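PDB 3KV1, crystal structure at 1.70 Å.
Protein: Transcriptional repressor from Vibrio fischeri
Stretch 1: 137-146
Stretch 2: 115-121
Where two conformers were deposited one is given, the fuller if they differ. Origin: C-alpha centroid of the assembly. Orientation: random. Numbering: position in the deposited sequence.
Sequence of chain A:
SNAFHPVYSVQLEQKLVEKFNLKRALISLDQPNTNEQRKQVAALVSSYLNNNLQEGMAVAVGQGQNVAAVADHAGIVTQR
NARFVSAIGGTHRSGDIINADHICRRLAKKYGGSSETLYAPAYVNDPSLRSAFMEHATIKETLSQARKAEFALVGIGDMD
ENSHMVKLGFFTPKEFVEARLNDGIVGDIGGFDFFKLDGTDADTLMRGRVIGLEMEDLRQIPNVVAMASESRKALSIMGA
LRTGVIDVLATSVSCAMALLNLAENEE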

# COMPACT_ATOMS: atom_id res chain seq x y z
N ALA A 137 5.20 -13.56 5.98
CA ALA A 137 6.36 -12.77 6.44
C ALA A 137 6.24 -11.26 6.14
O ALA A 137 6.64 -10.44 6.96
CB ALA A 137 7.66 -13.33 5.87
N THR A 138 5.71 -10.89 4.98
CA THR A 138 5.62 -9.48 4.62
C THR A 138 4.61 -8.73 5.52
O THR A 138 4.86 -7.57 5.91
CB THR A 138 5.20 -9.33 3.15
OG1 THR A 138 6.18 -9.99 2.34
CG2 THR A 138 5.09 -7.85 2.79
N ILE A 139 3.50 -9.39 5.84
CA ILE A 139 2.46 -8.84 6.71
C ILE A 139 2.98 -8.79 8.15
O ILE A 139 2.82 -7.77 8.82
CB ILE A 139 1.14 -9.64 6.62
CG1 ILE A 139 0.36 -9.26 5.37
CG2 ILE A 139 0.21 -9.32 7.81
CD1 ILE A 139 0.89 -9.71 4.15
N LYS A 140 3.67 -9.84 8.58
CA LYS A 140 4.16 -9.89 9.96
C LYS A 140 5.19 -8.79 10.20
O LYS A 140 5.24 -8.22 11.29
CB LYS A 140 4.80 -11.27 10.28
CG LYS A 140 3.79 -12.33 10.61
CD LYS A 140 4.39 -13.73 10.73
CE LYS A 140 5.60 -13.75 11.64
NZ LYS A 140 6.29 -15.09 11.59
N GLU A 141 5.98 -8.48 9.19
CA GLU A 141 7.03 -7.49 9.38
C GLU A 141 6.41 -6.12 9.63
O GLU A 141 6.83 -5.40 10.53
CB GLU A 141 8.01 -7.39 8.20
CG GLU A 141 9.19 -6.50 8.54
CD GLU A 141 10.20 -6.40 7.40
OE1 GLU A 141 10.55 -7.44 6.80
OE2 GLU A 141 10.67 -5.26 7.13
N THR A 142 5.39 -5.76 8.85
CA THR A 142 4.78 -4.44 9.02
C THR A 142 4.03 -4.38 10.34
O THR A 142 4.07 -3.36 11.04
CB THR A 142 3.86 -4.08 7.83
OG1 THR A 142 4.65 -4.04 6.64
CG2 THR A 142 3.23 -2.70 8.03
N LEU A 143 3.31 -5.44 10.67
CA LEU A 143 2.59 -5.46 11.94
C LEU A 143 3.56 -5.34 13.12
O LEU A 143 3.24 -4.72 14.13
CB LEU A 143 1.73 -6.71 12.09
CG LEU A 143 0.51 -6.79 11.19
CD1 LEU A 143 -0.27 -8.06 11.55
CD2 LEU A 143 -0.35 -5.55 11.38
N SER A 144 4.75 -5.93 12.98
CA SER A 144 5.77 -5.78 14.02
C SER A 144 6.26 -4.33 14.12
O SER A 144 6.47 -3.83 15.22
CB SER A 144 6.95 -6.74 13.83
OG SER A 144 6.60 -8.03 14.27
N GLN A 145 6.42 -3.67 12.98
CA GLN A 145 6.78 -2.25 13.01
C GLN A 145 5.68 -1.41 13.70
O GLN A 145 5.96 -0.47 14.47
CB GLN A 145 7.05 -1.70 11.61
CG GLN A 145 8.32 -2.29 10.96
CD GLN A 145 9.52 -2.27 11.91
OE1 GLN A 145 10.08 -3.32 12.25
NE2 GLN A 145 9.90 -1.07 12.36
N ALA A 146 4.43 -1.76 13.47
CA ALA A 146 3.37 -0.95 14.04
C ALA A 146 3.32 -1.21 15.54
O ALA A 146 3.06 -0.32 16.33
CB ALA A 146 2.01 -1.28 13.37
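Stretch 2 115-121: SETLYAP

Residues 137-146 form a helix that continues later in the chain; 115-121 enters as the end of a strand at Ser-115 and Glu-116, then runs on extended, bending at Tyr-119 (phi/psi -82/64), where Ala-120 N makes a weak hydrogen bond to Leu-118 O (3.0 Å). Stretch 2 crosses the helix obliquely, meeting its residues in reverse order: Glu-116 lies near Gln-145, Leu-118 near Thr-142 (CA to CA 5.9 Å), and Tyr-119 near Thr-138. Leu-118 (chi1 t, chi2 p) is the most covered residue. Its CB points sideways, but the side-chain end reaches the helix, with CD1 3.8 Å from Thr-142 CB and 4.0 Å from Ile-139 CG2, and CD2 3.8 Å from Leu-143 CD2. Ile-139 also extends along the loop, its CD1 3.4 Å from Tyr-119 O and its CG1 3.8 Å from Ala-120 CB. Thr-138 CG2 meets the Tyr-119 ring obliquely, 4.1 Å from CD1. Gln-145 CB packs 3.9 Å from Glu-116 OE1. No clear direct hydrogen bond crosses the contact; water supplements the apolar packing. Water 1 joins backbone to backbone, donating to Thr-138 O (3.1 Å) and Thr-117 O (3.3 Å) and accepting from Tyr-119 N (2.9 Å), and hydrogen-bonds Thr-142 OG1 (2.8 Å). Water 2 links Thr-117 O (2.7 Å, water donating) to that hydroxyl weakly (3.3 Å).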

# COMPACT_ATOMS: atom_id res chain seq x y z
N SER A 115 5.86 6.66 4.85
CA SER A 115 4.76 5.81 5.28
C SER A 115 5.09 4.37 4.95
O SER A 115 5.85 4.11 4.01
CB SER A 115 3.46 6.22 4.61
OG SER A 115 3.58 6.11 3.22
N GLU A 116 4.47 3.45 5.68
CA GLU A 116 4.77 2.02 5.53
C GLU A 116 3.45 1.24 5.40
O GLU A 116 2.65 1.15 6.35
CB GLU A 116 5.61 1.53 6.71
CG GLU A 116 6.96 2.26 6.80
CD GLU A 116 7.87 1.85 7.97
OE1 GLU A 116 7.59 0.85 8.66
OE2 GLU A 116 8.89 2.55 8.18
N THR A 117 3.22 0.70 4.21
CA THR A 117 1.93 0.06 3.89
C THR A 117 1.83 -1.36 4.47
O THR A 117 2.83 -2.09 4.53
CB THR A 117 1.74 0.02 2.35
OG1 THR A 117 1.61 1.37 1.88
CG2 THR A 117 0.49 -0.78 1.96
N LEU A 118 0.63 -1.72 4.95
CA LEU A 118 0.36 -3.12 5.30
C LEU A 118 -0.19 -3.74 4.02
O LEU A 118 -1.27 -3.33 3.57
CB LEU A 118 -0.64 -3.19 6.46
CG LEU A 118 -0.94 -4.59 6.99
CD1 LEU A 118 0.32 -5.30 7.50
CD2 LEU A 118 -1.97 -4.47 8.11
N TYR A 119 0.56 -4.67 3.40
CA TYR A 119 0.16 -5.27 2.11
C TYR A 119 -0.84 -6.41 2.26
O TYR A 119 -0.53 -7.58 1.94
CB TYR A 119 1.41 -5.74 1.31
CG TYR A 119 2.25 -4.57 0.92
CD1 TYR A 119 3.47 -4.32 1.55
CD2 TYR A 119 1.80 -3.66 -0.04
CE1 TYR A 119 4.24 -3.21 1.20
CE2 TYR A 119 2.57 -2.53 -0.38
CZ TYR A 119 3.78 -2.32 0.25
OH TYR A 119 4.53 -1.19 -0.09
N ALA A 120 -2.03 -6.08 2.76
CA ALA A 120 -3.10 -7.04 2.94
C ALA A 120 -4.39 -6.25 2.97
O ALA A 120 -4.40 -5.07 3.36
CB ALA A 120 -2.95 -7.76 4.27
N PRO A 121 -5.49 -6.89 2.61
CA PRO A 121 -6.76 -6.16 2.74
C PRO A 121 -7.17 -6.00 4.22
O PRO A 121 -6.76 -6.79 5.07
CB PRO A 121 -7.79 -7.08 2.07
CG PRO A 121 -7.12 -8.36 1.77
CD PRO A 121 -5.64 -8.25 2.09
O HOH W 1 3.01 -5.33 4.80
O HOH W 2 5.55 -1.87 4.30